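Local coordinates for protein Old Yellow Enzyme (Pichia, PDB 6AGZ) that binds flavin mononucleotide in a TIM barrel and, as an old yellow enzyme, probably catalyses the asymmetric reduction of enone compounds, at residues Pro82-Asp87 with Glu91-Ile96; Leu240-Thr245 with Ala260-Ile265; Lys166-Ala171 with Leu221-Leu226; Gly21-Lys26 with Gly180-Glu185. All coordinates share one frame; numbering follows the deposited sequence.

Interaction 1: residues Pro82-Asp87 with Glu91-Ile96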
loop_
_atom_site.group_PDB
_atom_site.type_symbol
_atom_site.label_atom_id
_atom_site.label_comp_id
_atom_site.label_asym_id
_atom_site.label_seq_id
_atom_site.Cartn_x
_atom_site.Cartn_y
_atom_site.Cartn_z
ATOM N N PRO A 82 24.874 -6.574 -22.661
ATOM C CA PRO A 82 24.111 -7.296 -23.681
ATOM C C PRO A 82 23.157 -6.391 -24.452
ATOM O O PRO A 82 22.765 -5.315 -23.997
ATOM C CB PRO A 82 23.327 -8.337 -22.861
ATOM C CG PRO A 82 23.558 -7.973 -21.386
ATOM C CD PRO A 82 24.202 -6.624 -21.355
ATOM N N MET A 83 22.773 -6.865 -25.638
ATOM C CA MET A 83 21.847 -6.131 -26.489
ATOM C C MET A 83 21.108 -7.111 -27.390
ATOM O O MET A 83 21.639 -8.163 -27.757
ATOM C CB MET A 83 22.572 -5.067 -27.325
ATOM C CG MET A 83 21.652 -4.005 -27.908
ATOM S SD MET A 83 22.526 -2.733 -28.846
ATOM C CE MET A 83 23.410 -1.891 -27.537
ATOM N N ILE A 84 19.866 -6.763 -27.727
ATOM C CA ILE A 84 18.996 -7.601 -28.550
ATOM C C ILE A 84 18.573 -6.803 -29.783
ATOM O O ILE A 84 17.460 -6.959 -30.299
ATOM C CB ILE A 84 17.795 -8.107 -27.718
ATOM C CG1 ILE A 84 17.001 -9.196 -28.457
ATOM C CG2 ILE A 84 16.910 -6.946 -27.254
ATOM C CD1 ILE A 84 17.592 -10.582 -28.333
ATOM N N TYR A 85 19.466 -5.940 -30.272
ATOM C CA TYR A 85 19.115 -4.942 -31.279
ATOM C C TYR A 85 19.500 -5.356 -32.699
ATOM O O TYR A 85 18.636 -5.433 -33.577
ATOM C CB TYR A 85 19.768 -3.604 -30.912
ATOM C CG TYR A 85 19.334 -2.437 -31.765
ATOM C CD1 TYR A 85 18.058 -1.903 -31.649
ATOM C CD2 TYR A 85 20.207 -1.857 -32.675
ATOM C CE1 TYR A 85 17.660 -0.831 -32.423
ATOM C CE2 TYR A 85 19.820 -0.784 -33.451
ATOM C CZ TYR A 85 18.545 -0.276 -33.322
ATOM O OH TYR A 85 18.155 0.792 -34.095
ATOM N N THR A 86 20.782 -5.620 -32.947
ATOM C CA THR A 86 21.219 -5.918 -34.303
ATOM C C THR A 86 20.902 -7.369 -34.667
ATOM O O THR A 86 20.534 -8.188 -33.821
ATOM C CB THR A 86 22.715 -5.652 -34.466
ATOM O OG1 THR A 86 23.462 -6.626 -33.727
ATOM C CG2 THR A 86 23.067 -4.260 -33.961
ATOM N N ASP A 87 21.051 -7.681 -35.958
ATOM C CA ASP A 87 20.805 -9.043 -36.424
ATOM C C ASP A 87 21.735 -10.036 -35.735
ATOM O O ASP A 87 21.296 -11.097 -35.280
ATOM C CB ASP A 87 20.961 -9.117 -37.944
ATOM C CG ASP A 87 19.774 -8.526 -38.684
ATOM O OD1 ASP A 87 18.790 -8.140 -38.019
ATOM O OD2 ASP A 87 19.821 -8.458 -39.929
ATOM N N GLU A 91 20.740 -13.248 -33.417
ATOM C CA GLU A 91 21.188 -14.598 -33.746
ATOM C C GLU A 91 21.823 -15.271 -32.536
ATOM O O GLU A 91 21.475 -16.406 -32.183
ATOM C CB GLU A 91 22.177 -14.558 -34.913
ATOM C CG GLU A 91 21.625 -13.985 -36.206
ATOM C CD GLU A 91 22.718 -13.669 -37.212
ATOM O OE1 GLU A 91 23.466 -14.594 -37.590
ATOM O OE2 GLU A 91 22.835 -12.492 -37.615
ATOM N N ALA A 92 22.762 -14.577 -31.884
ATOM C CA ALA A 92 23.443 -15.147 -30.725
ATOM C C ALA A 92 22.452 -15.503 -29.621
ATOM O O ALA A 92 22.447 -16.634 -29.111
ATOM C CB ALA A 92 24.499 -14.170 -30.208
ATOM N N TRP A 93 21.597 -14.548 -29.241
ATOM C CA TRP A 93 20.605 -14.830 -28.208
ATOM C C TRP A 93 19.685 -15.970 -28.625
ATOM O O TRP A 93 19.278 -16.785 -27.788
ATOM C CB TRP A 93 19.793 -13.575 -27.888
ATOM C CG TRP A 93 20.462 -12.662 -26.907
ATOM C CD1 TRP A 93 20.835 -11.367 -27.116
ATOM C CD2 TRP A 93 20.846 -12.979 -25.562
ATOM N NE1 TRP A 93 21.422 -10.855 -25.983
ATOM C CE2 TRP A 93 21.442 -11.825 -25.016
ATOM C CE3 TRP A 93 20.742 -14.125 -24.767
ATOM C CZ2 TRP A 93 21.931 -11.784 -23.711
ATOM C CZ3 TRP A 93 21.229 -14.083 -23.473
ATOM C CH2 TRP A 93 21.815 -12.919 -22.957
ATOM N N LYS A 94 19.352 -16.049 -29.915
ATOM C CA LYS A 94 18.530 -17.150 -30.404
ATOM C C LYS A 94 19.214 -18.491 -30.167
ATOM O O LYS A 94 18.565 -19.465 -29.768
ATOM C CB LYS A 94 18.224 -16.960 -31.889
ATOM C CG LYS A 94 17.297 -18.016 -32.476
ATOM C CD LYS A 94 17.089 -17.801 -33.968
ATOM C CE LYS A 94 15.943 -18.649 -34.504
ATOM N NZ LYS A 94 16.209 -20.108 -34.393
ATOM N N LYS A 95 20.526 -18.559 -30.403
ATOM C CA LYS A 95 21.246 -19.804 -30.155
ATOM C C LYS A 95 21.270 -20.142 -28.669
ATOM O O LYS A 95 21.112 -21.312 -28.289
ATOM C CB LYS A 95 22.662 -19.710 -30.722
ATOM C CG LYS A 95 22.688 -19.602 -32.239
ATOM C CD LYS A 95 24.085 -19.347 -32.772
ATOM C CE LYS A 95 24.099 -19.407 -34.290
ATOM N NZ LYS A 95 25.483 -19.400 -34.835
ATOM N N ILE A 96 21.449 -19.132 -27.810
ATOM C CA ILE A 96 21.391 -19.382 -26.370
ATOM C C ILE A 96 20.028 -19.942 -25.976
ATOM O O ILE A 96 19.935 -20.905 -25.202
ATOM C CB ILE A 96 21.727 -18.100 -25.583
ATOM C CG1 ILE A 96 23.191 -17.710 -25.790
ATOM C CG2 ILE A 96 21.434 -18.291 -24.100
ATOM C CD1 ILE A 96 23.634 -16.533 -24.947
#

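Interaction 2: residues Leu240-Thr245 with Ala260-Ile265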
loop_
_atom_site.group_PDB
_atom_site.type_symbol
_atom_site.label_atom_id
_atom_site.label_comp_id
_atom_site.label_asym_id
_atom_site.label_seq_id
_atom_site.Cartn_x
_atom_site.Cartn_y
_atom_site.Cartn_z
ATOM N N LEU A 240 9.969 -4.772 -10.029
ATOM C CA LEU A 240 9.827 -3.563 -9.232
ATOM C C LEU A 240 10.603 -3.716 -7.931
ATOM O O LEU A 240 10.726 -4.818 -7.389
ATOM C CB LEU A 240 8.350 -3.266 -8.925
ATOM C CG LEU A 240 7.409 -3.148 -10.126
ATOM C CD1 LEU A 240 5.957 -3.250 -9.684
ATOM C CD2 LEU A 240 7.652 -1.846 -10.874
ATOM N N SER A 241 11.127 -2.598 -7.434
ATOM C CA SER A 241 11.887 -2.566 -6.183
ATOM C C SER A 241 11.443 -1.361 -5.368
ATOM O O SER A 241 12.153 -0.352 -5.277
ATOM C CB SER A 241 13.393 -2.520 -6.452
ATOM O OG SER A 241 13.753 -1.322 -7.117
ATOM N N PRO A 242 10.260 -1.434 -4.751
ATOM C CA PRO A 242 9.712 -0.248 -4.069
ATOM C C PRO A 242 10.580 0.278 -2.938
ATOM O O PRO A 242 10.617 1.495 -2.719
ATOM C CB PRO A 242 8.355 -0.744 -3.547
ATOM C CG PRO A 242 8.023 -1.930 -4.399
ATOM C CD PRO A 242 9.336 -2.578 -4.702
ATOM N N TYR A 243 11.280 -0.593 -2.211
ATOM C CA TYR A 243 12.058 -0.173 -1.053
ATOM C C TYR A 243 13.498 0.197 -1.383
ATOM O O TYR A 243 14.182 0.767 -0.527
ATOM C CB TYR A 243 12.064 -1.275 0.012
ATOM C CG TYR A 243 10.718 -1.538 0.643
ATOM C CD1 TYR A 243 10.120 -0.595 1.469
ATOM C CD2 TYR A 243 10.049 -2.735 0.425
ATOM C CE1 TYR A 243 8.892 -0.833 2.052
ATOM C CE2 TYR A 243 8.820 -2.982 1.004
ATOM C CZ TYR A 243 8.245 -2.027 1.817
ATOM O OH TYR A 243 7.022 -2.267 2.398
ATOM N N ALA A 244 13.973 -0.111 -2.587
ATOM C CA ALA A 244 15.372 0.116 -2.918
ATOM C C ALA A 244 15.694 1.605 -2.963
ATOM O O ALA A 244 14.876 2.432 -3.371
ATOM C CB ALA A 244 15.714 -0.533 -4.259
ATOM N N THR A 245 16.911 1.939 -2.529
ATOM C CA THR A 245 17.428 3.302 -2.590
ATOM C C THR A 245 18.667 3.389 -3.475
ATOM O O THR A 245 19.411 4.373 -3.407
ATOM C CB THR A 245 17.739 3.824 -1.185
ATOM O OG1 THR A 245 18.604 2.901 -0.512
ATOM C CG2 THR A 245 16.457 3.987 -0.381
ATOM N N ALA A 260 2.085 3.651 -1.834
ATOM C CA ALA A 260 1.058 4.307 -2.638
ATOM C C ALA A 260 1.400 4.273 -4.123
ATOM O O ALA A 260 0.565 3.899 -4.953
ATOM C CB ALA A 260 0.871 5.751 -2.171
ATOM N N GLN A 261 2.620 4.681 -4.472
ATOM C CA GLN A 261 3.042 4.721 -5.870
ATOM C C GLN A 261 3.037 3.325 -6.488
ATOM O O GLN A 261 2.296 3.043 -7.441
ATOM C CB GLN A 261 4.435 5.351 -5.945
ATOM C CG GLN A 261 5.018 5.493 -7.333
ATOM C CD GLN A 261 4.331 6.561 -8.157
ATOM O OE1 GLN A 261 4.428 7.752 -7.858
ATOM N NE2 GLN A 261 3.649 6.141 -9.213
ATOM N N PHE A 262 3.854 2.430 -5.933
ATOM C CA PHE A 262 3.919 1.066 -6.444
ATOM C C PHE A 262 2.647 0.290 -6.136
ATOM O O PHE A 262 2.319 -0.662 -6.851
ATOM C CB PHE A 262 5.142 0.356 -5.870
ATOM C CG PHE A 262 6.444 0.982 -6.277
ATOM C CD1 PHE A 262 7.137 0.511 -7.379
ATOM C CD2 PHE A 262 6.967 2.053 -5.569
ATOM C CE1 PHE A 262 8.333 1.089 -7.762
ATOM C CE2 PHE A 262 8.162 2.635 -5.948
ATOM C CZ PHE A 262 8.845 2.152 -7.045
ATOM N N GLY A 263 1.927 0.669 -5.080
ATOM C CA GLY A 263 0.600 0.113 -4.873
ATOM C C GLY A 263 -0.327 0.417 -6.034
ATOM O O GLY A 263 -1.095 -0.445 -6.475
ATOM N N TYR A 264 -0.258 1.645 -6.555
ATOM C CA TYR A 264 -1.038 1.993 -7.738
ATOM C C TYR A 264 -0.559 1.222 -8.960
ATOM O O TYR A 264 -1.378 0.765 -9.766
ATOM C CB TYR A 264 -0.973 3.497 -7.995
ATOM C CG TYR A 264 -1.448 3.901 -9.376
ATOM C CD1 TYR A 264 -2.801 4.062 -9.649
ATOM C CD2 TYR A 264 -0.543 4.123 -10.407
ATOM C CE1 TYR A 264 -3.238 4.429 -10.910
ATOM C CE2 TYR A 264 -0.969 4.487 -11.669
ATOM C CZ TYR A 264 -2.316 4.640 -11.916
ATOM O OH TYR A 264 -2.741 5.004 -13.172
ATOM N N ILE A 265 0.759 1.080 -9.127
ATOM C CA ILE A 265 1.270 0.313 -10.264
ATOM C C ILE A 265 0.728 -1.114 -10.232
ATOM O O ILE A 265 0.189 -1.620 -11.228
ATOM C CB ILE A 265 2.809 0.333 -10.281
ATOM C CG1 ILE A 265 3.312 1.752 -10.550
ATOM C CG2 ILE A 265 3.343 -0.634 -11.328
ATOM C CD1 ILE A 265 4.814 1.893 -10.485
#

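Interaction 3: residues Lys166-Ala171 with Leu221-Leu226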
loop_
_atom_site.group_PDB
_atom_site.type_symbol
_atom_site.label_atom_id
_atom_site.label_comp_id
_atom_site.label_asym_id
_atom_site.label_seq_id
_atom_site.Cartn_x
_atom_site.Cartn_y
_atom_site.Cartn_z
ATOM N N LYS A 166 8.685 2.760 -28.697
ATOM C CA LYS A 166 8.870 1.979 -29.917
ATOM C C LYS A 166 10.057 1.030 -29.798
ATOM O O LYS A 166 10.005 -0.109 -30.278
ATOM C CB LYS A 166 9.042 2.913 -31.114
ATOM C CG LYS A 166 7.851 3.827 -31.358
ATOM C CD LYS A 166 8.057 4.701 -32.585
ATOM C CE LYS A 166 6.897 5.666 -32.772
ATOM N NZ LYS A 166 7.203 6.719 -33.782
ATOM N N ASP A 167 11.136 1.478 -29.149
ATOM C CA ASP A 167 12.303 0.620 -28.968
ATOM C C ASP A 167 11.984 -0.563 -28.063
ATOM O O ASP A 167 12.451 -1.681 -28.310
ATOM C CB ASP A 167 13.471 1.426 -28.398
ATOM C CG ASP A 167 14.041 2.416 -29.394
ATOM O OD1 ASP A 167 13.723 2.306 -30.596
ATOM O OD2 ASP A 167 14.814 3.302 -28.972
ATOM N N TYR A 168 11.203 -0.334 -27.003
ATOM C CA TYR A 168 10.760 -1.447 -26.168
ATOM C C TYR A 168 9.959 -2.456 -26.981
ATOM O O TYR A 168 10.145 -3.672 -26.832
ATOM C CB TYR A 168 9.928 -0.935 -24.993
ATOM C CG TYR A 168 10.721 -0.627 -23.743
ATOM C CD1 TYR A 168 10.966 0.685 -23.358
ATOM C CD2 TYR A 168 11.216 -1.649 -22.942
ATOM C CE1 TYR A 168 11.685 0.971 -22.211
ATOM C CE2 TYR A 168 11.938 -1.372 -21.793
ATOM C CZ TYR A 168 12.168 -0.060 -21.433
ATOM O OH TYR A 168 12.884 0.221 -20.292
ATOM N N VAL A 169 9.064 -1.973 -27.847
ATOM C CA VAL A 169 8.268 -2.882 -28.670
ATOM C C VAL A 169 9.169 -3.696 -29.592
ATOM O O VAL A 169 9.024 -4.921 -29.713
ATOM C CB VAL A 169 7.208 -2.099 -29.465
ATOM C CG1 VAL A 169 6.472 -3.025 -30.423
ATOM C CG2 VAL A 169 6.234 -1.424 -28.517
ATOM N N ASN A 170 10.119 -3.028 -30.252
ATOM C CA ASN A 170 11.006 -3.721 -31.183
ATOM C C ASN A 170 11.864 -4.760 -30.468
ATOM O O ASN A 170 12.040 -5.880 -30.966
ATOM C CB ASN A 170 11.883 -2.709 -31.918
ATOM C CG ASN A 170 12.932 -3.370 -32.792
ATOM O OD1 ASN A 170 12.611 -3.985 -33.808
ATOM N ND2 ASN A 170 14.195 -3.240 -32.401
ATOM N N ALA A 171 12.403 -4.409 -29.297
ATOM C CA ALA A 171 13.222 -5.360 -28.551
ATOM C C ALA A 171 12.394 -6.543 -28.067
ATOM O O ALA A 171 12.864 -7.688 -28.087
ATOM C CB ALA A 171 13.899 -4.661 -27.374
ATOM N N LEU A 221 3.510 1.900 -17.592
ATOM C CA LEU A 221 2.261 1.262 -18.000
ATOM C C LEU A 221 2.061 1.330 -19.510
ATOM O O LEU A 221 1.514 0.399 -20.109
ATOM C CB LEU A 221 1.081 1.902 -17.270
ATOM C CG LEU A 221 1.017 1.638 -15.765
ATOM C CD1 LEU A 221 -0.195 2.319 -15.152
ATOM C CD2 LEU A 221 0.996 0.142 -15.489
ATOM N N GLU A 222 2.491 2.425 -20.142
ATOM C CA GLU A 222 2.374 2.527 -21.594
ATOM C C GLU A 222 3.296 1.532 -22.289
ATOM O O GLU A 222 2.893 0.875 -23.261
ATOM C CB GLU A 222 2.673 3.957 -22.046
ATOM C CG GLU A 222 1.616 4.968 -21.618
ATOM C CD GLU A 222 1.907 6.377 -22.103
ATOM O OE1 GLU A 222 3.059 6.651 -22.496
ATOM O OE2 GLU A 222 0.979 7.213 -22.089
ATOM N N VAL A 223 4.533 1.401 -21.802
ATOM C CA VAL A 223 5.440 0.385 -22.331
ATOM C C VAL A 223 4.832 -1.002 -22.171
ATOM O O VAL A 223 4.848 -1.820 -23.098
ATOM C CB VAL A 223 6.814 0.481 -21.643
ATOM C CG1 VAL A 223 7.673 -0.723 -22.004
ATOM C CG2 VAL A 223 7.517 1.772 -22.036
ATOM N N ILE A 224 4.279 -1.282 -20.987
ATOM C CA ILE A 224 3.673 -2.586 -20.728
ATOM C C ILE A 224 2.526 -2.848 -21.695
ATOM O O ILE A 224 2.396 -3.949 -22.240
ATOM C CB ILE A 224 3.204 -2.679 -19.264
ATOM C CG1 ILE A 224 4.398 -2.639 -18.310
ATOM C CG2 ILE A 224 2.397 -3.948 -19.041
ATOM C CD1 ILE A 224 5.419 -3.714 -18.571
ATOM N N ASP A 225 1.679 -1.843 -21.928
ATOM C CA ASP A 225 0.532 -2.041 -22.810
ATOM C C ASP A 225 0.972 -2.281 -24.249
ATOM O O ASP A 225 0.443 -3.173 -24.925
ATOM C CB ASP A 225 -0.409 -0.838 -22.727
ATOM C CG ASP A 225 -1.092 -0.727 -21.379
ATOM O OD1 ASP A 225 -1.156 -1.746 -20.659
ATOM O OD2 ASP A 225 -1.569 0.377 -21.039
ATOM N N LEU A 226 1.944 -1.502 -24.734
ATOM C CA LEU A 226 2.428 -1.704 -26.096
ATOM C C LEU A 226 3.075 -3.077 -26.258
ATOM O O LEU A 226 2.857 -3.760 -27.267
ATOM C CB LEU A 226 3.407 -0.594 -26.474
ATOM C CG LEU A 226 2.775 0.745 -26.861
ATOM C CD1 LEU A 226 3.820 1.848 -26.900
ATOM C CD2 LEU A 226 2.071 0.630 -28.204
#

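Interaction 4: residues Gly21-Lys26 with Gly180-Glu185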
loop_
_atom_site.group_PDB
_atom_site.type_symbol
_atom_site.label_atom_id
_atom_site.label_comp_id
_atom_site.label_asym_id
_atom_site.label_seq_id
_atom_site.Cartn_x
_atom_site.Cartn_y
_atom_site.Cartn_z
ATOM N N GLY A 21 2.706 -18.185 -17.622
ATOM C CA GLY A 21 2.417 -17.831 -19.000
ATOM C C GLY A 21 1.651 -18.960 -19.657
ATOM O O GLY A 21 0.625 -19.424 -19.150
ATOM N N LYS A 22 2.160 -19.423 -20.797
ATOM C CA LYS A 22 1.620 -20.600 -21.461
ATOM C C LYS A 22 2.536 -21.812 -21.339
ATOM O O LYS A 22 2.291 -22.826 -22.001
ATOM C CB LYS A 22 1.341 -20.301 -22.936
ATOM C CG LYS A 22 -0.112 -19.954 -23.230
ATOM C CD LYS A 22 -0.351 -19.702 -24.712
ATOM C CE LYS A 22 0.243 -18.376 -25.154
ATOM N NZ LYS A 22 -0.817 -17.352 -25.381
ATOM N N ILE A 23 3.579 -21.739 -20.515
ATOM C CA ILE A 23 4.518 -22.843 -20.373
ATOM C C ILE A 23 4.382 -23.454 -18.984
ATOM O O ILE A 23 3.820 -22.860 -18.055
ATOM C CB ILE A 23 5.976 -22.415 -20.637
ATOM C CG1 ILE A 23 6.428 -21.383 -19.605
ATOM C CG2 ILE A 23 6.125 -21.879 -22.050
ATOM C CD1 ILE A 23 7.892 -21.032 -19.697
ATOM N N GLU A 24 4.925 -24.663 -18.848
ATOM C CA GLU A 24 4.851 -25.449 -17.622
ATOM C C GLU A 24 6.258 -25.615 -17.064
ATOM O O GLU A 24 7.054 -26.396 -17.598
ATOM C CB GLU A 24 4.203 -26.808 -17.887
ATOM C CG GLU A 24 3.867 -27.598 -16.632
ATOM C CD GLU A 24 2.614 -27.094 -15.942
ATOM O OE1 GLU A 24 1.896 -26.265 -16.541
ATOM O OE2 GLU A 24 2.344 -27.528 -14.803
ATOM N N LEU A 25 6.563 -24.881 -15.998
ATOM C CA LEU A 25 7.838 -25.020 -15.312
ATOM C C LEU A 25 7.830 -26.254 -14.418
ATOM O O LEU A 25 6.861 -26.511 -13.693
ATOM C CB LEU A 25 8.136 -23.777 -14.471
ATOM C CG LEU A 25 8.160 -22.419 -15.175
ATOM C CD1 LEU A 25 8.474 -21.316 -14.176
ATOM C CD2 LEU A 25 9.166 -22.416 -16.315
ATOM N N LYS A 26 8.930 -27.009 -14.467
ATOM C CA LYS A 26 9.066 -28.211 -13.654
ATOM C C LYS A 26 9.302 -27.887 -12.184
ATOM O O LYS A 26 8.974 -28.708 -11.321
ATOM C CB LYS A 26 10.209 -29.074 -14.195
ATOM C CG LYS A 26 10.315 -30.460 -13.578
ATOM C CD LYS A 26 11.435 -31.262 -14.225
ATOM C CE LYS A 26 11.601 -32.620 -13.563
ATOM N NZ LYS A 26 12.693 -33.414 -14.193
ATOM N N GLY A 180 13.017 -16.369 -29.678
ATOM C CA GLY A 180 12.259 -17.466 -29.109
ATOM C C GLY A 180 12.182 -17.511 -27.600
ATOM O O GLY A 180 11.838 -18.564 -27.050
ATOM N N PHE A 181 12.504 -16.418 -26.909
ATOM C CA PHE A 181 12.369 -16.386 -25.459
ATOM C C PHE A 181 10.928 -16.669 -25.047
ATOM O O PHE A 181 9.978 -16.372 -25.777
ATOM C CB PHE A 181 12.804 -15.027 -24.903
ATOM C CG PHE A 181 14.289 -14.800 -24.926
ATOM C CD1 PHE A 181 15.084 -15.227 -23.874
ATOM C CD2 PHE A 181 14.889 -14.143 -25.988
ATOM C CE1 PHE A 181 16.450 -15.013 -23.886
ATOM C CE2 PHE A 181 16.256 -13.925 -26.005
ATOM C CZ PHE A 181 17.036 -14.361 -24.953
ATOM N N ASP A 182 10.767 -17.246 -23.854
ATOM C CA ASP A 182 9.429 -17.560 -23.367
ATOM C C ASP A 182 8.722 -16.319 -22.835
ATOM O O ASP A 182 7.505 -16.179 -22.999
ATOM C CB ASP A 182 9.499 -18.642 -22.288
ATOM C CG ASP A 182 10.091 -19.939 -22.803
ATOM O OD1 ASP A 182 9.369 -20.692 -23.493
ATOM O OD2 ASP A 182 11.277 -20.209 -22.522
ATOM N N MET A 183 9.462 -15.414 -22.199
ATOM C CA MET A 183 8.909 -14.152 -21.735
ATOM C C MET A 183 9.898 -13.036 -22.026
ATOM O O MET A 183 11.054 -13.271 -22.389
ATOM C CB MET A 183 8.592 -14.166 -20.233
ATOM C CG MET A 183 7.592 -15.211 -19.797
ATOM S SD MET A 183 8.406 -16.699 -19.194
ATOM C CE MET A 183 6.998 -17.621 -18.580
ATOM N N VAL A 184 9.420 -11.809 -21.859
ATOM C CA VAL A 184 10.263 -10.623 -21.866
ATOM C C VAL A 184 9.924 -9.826 -20.612
ATOM O O VAL A 184 8.749 -9.562 -20.334
ATOM C CB VAL A 184 10.081 -9.794 -23.156
ATOM C CG1 VAL A 184 8.696 -9.147 -23.246
ATOM C CG2 VAL A 184 11.179 -8.764 -23.283
ATOM N N GLU A 185 10.942 -9.507 -19.819
ATOM C CA GLU A 185 10.749 -8.896 -18.510
ATOM C C GLU A 185 11.191 -7.442 -18.562
ATOM O O GLU A 185 12.343 -7.149 -18.898
ATOM C CB GLU A 185 11.515 -9.649 -17.423
ATOM C CG GLU A 185 11.463 -8.964 -16.066
ATOM C CD GLU A 185 12.200 -9.732 -14.990
ATOM O OE1 GLU A 185 12.190 -10.981 -15.036
ATOM O OE2 GLU A 185 12.794 -9.089 -14.101
#

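Interaction 1: residues Pro82-Asp87 with Glu91-Ile96
Pro82 rests its CB against the edge of the Trp93 indole, 3.8 Å from CZ2, where the loop after the second strand of the TIM barrel (63-70) returns to meet the helix it leads into (87-102). A rigid, apolar ring suits this spot between the tryptophan and Glu67 and Thr69 of the strand. Met83 turns its side chain away and contributes its carbonyl instead: Trp93 NE1 donates to Met83 O over 3.2 Å, but the N-H...O angle of 123° makes the bond weak and bent. Tryptophan suits the place: its ring offers apolar carbons to Pro82 and Ile84 and an N-H to the Met83 carbonyl. In Ile84, CG1 lies anti to the backbone N (chi1 -169°) and a turn at chi2 brings CD1 to 3.6 Å from Trp93 CD1, the two side chains crossing at about a right angle. The branched chain also reaches Met109 and Leu111 of the next strand. Thr86 is the N-cap, its short side chain capping a backbone N of the helix start, while the side chain of Gln89 accepts bonds from the backbone N of Tyr85 and of Thr86. At Asp87 the helix begins, and Asp87 O takes a fairly straight 2.9 Å bond from Glu91 N. The Glu91 side chain runs out alongside the Asp87 carbonyl, leaving OE2 3.1 Å from Asp87 O, two acceptors with no bond between them.

Interaction 2: residues Leu240-Thr245 with Ala260-Ile265
Phe262 meets Pro242 along nearly its whole length, starting at CB, which lies 4.0 Å from Pro242 CG. One bond further on, Phe262 CG lies over the CB-CG bond of the proline, 3.8 Å from both Pro242 CB and CG. On one flank of the ring CD2 approaches Pro242 CB to 3.7 Å; on the other, CD1 has Leu240 CD2 at the ring edge. At the far end CZ is 3.9 Å from Pro242 CA, and this CA stands almost over the ring centre, 3.8 Å from the centroid and 11° off the normal, a CH-pi contact. Proline suits the place because its compact, apolar ring lies on the phenyl face and its phi of -61° fits the second position of the type I turn Ser241-Ala244. One helical turn after Phe262, Ile265 CG2 adds a contact of 4.0 Å with Leu240 CD1. A serine in place of Phe262 would probably leave the face of Pro242 uncovered and open a gap between turn and helix. The contact joins the end of barrel strand 236-240 to helix 258-274, with helices 193-198 and 303-308 also touching Phe262; Ala260 and Tyr264 pack against the second subunit.

Interaction 3: residues Lys166-Ala171 with Leu221-Leu226
The Tyr168 ring takes a methyl group on one face: Val223 CG1 stands 3.5 Å above its plane, displaced toward the rim on the CB side, so that Tyr168 CG is the ring atom it meets most closely. Measured to the centroid the distance is 3.8 Å, 24° off the normal, a CH-pi contact. The other methyl, Val223 CG2, reaches Tyr168 CD1 at 3.9 Å, so the second branch lies on the same side of the ring plane, beside CD1. Elsewhere the tyrosine meets the ring of Phe75, their planes inclined at about 55°, and touches Asn113 and Leu111. Its chi1 of -91° is turned some 30° past the staggered value, which is consistent with a ring fitted between close neighbours. Val169, next in sequence, and Leu226, nearly one turn beyond Val223, make a second contact. Val169 CG2 presses on Leu226 CB at 3.6 Å, the two side chains crossing at about a right angle. Compact beta-branched valines suit such closely placed helices, filling the interface without long chains to fold away. Farther out, Glu222 forms a salt bridge with Lys165, so charge also links the two helices. These are the helices 158-179 and 218-231, neighbours on the outside of the barrel; strand 106-112 lies beneath Tyr168, and helix 258-274 packs beyond Leu221 on the next side.

Interaction 4: residues Gly21-Lys26 with Gly180-Glu185
Ile23 and Met183 reach toward each other tip to tip, Ile23 CD1 meeting Met183 CE at 3.7 Å. Each chain is set by its torsions. Ile23 carries CG1 between the backbone N and the carbonyl carbon (chi1 63°), which sends CD1 across to the methionine, while Met183 bends at chi2 (96°) so that its methyl swings toward the isoleucine. A flexible thioether that can take such a bend suits a site where an apolar tip must find its partner at a distance from the backbone. Asp182 instead crosses Ile23 at about a right angle: its CB lies 3.9 Å from Ile23 CD1, and OD1 rests 3.7 Å from Ile23 CG2 without any polar bond between them. The carboxylate is engaged elsewhere, for OD2 accepts from His101 NE2 and from the backbone N of Ile107, which probably fixes its rotation. The contact sets an antiparallel hairpin, strands 18-20 and 23-25, against the start of strand 183-187 of the TIM barrel, the end where an N-terminal hairpin closes the barrel in this family. An alanine in place of Ile23 is likely to cost the Met183 methyl its partner on hairpin strand 23-25 and open a gap beside the Asp182 carboxylate. Gly21 sits in the hairpin turn with positive phi, which favours glycine, and its N lies 4.4 Å from Met183 CE; a side chain there would point at the same methyl. Met183 also touches Val20 of the hairpin and Leu63 of barrel strand 63-70, while Lys22 turns outward to a salt bridge with Asp234.

In the fold
From the N terminus, interaction 4 opens first at 21-26 and closes only at 180-185, bringing the hairpin to the fourth barrel strand. Interaction 1, a local closure between a loop and the helix it enters, falls wholly within that span. Interaction 3 starts at 166-171, before interaction 4 has closed, and ends at 221-226, so the two cross. Interaction 2 follows in series, closing a short loop between the fifth strand and its helix. Interaction 1 touches interaction 4 where Trp93 meets Phe181 and interaction 3 where Ile84 meets Ala171; Tyr264 on Leu221 joins interactions 2 and 3. Interactions 1 and 2 lie on opposite sides of the chain's centre, their centres about 31 Å apart.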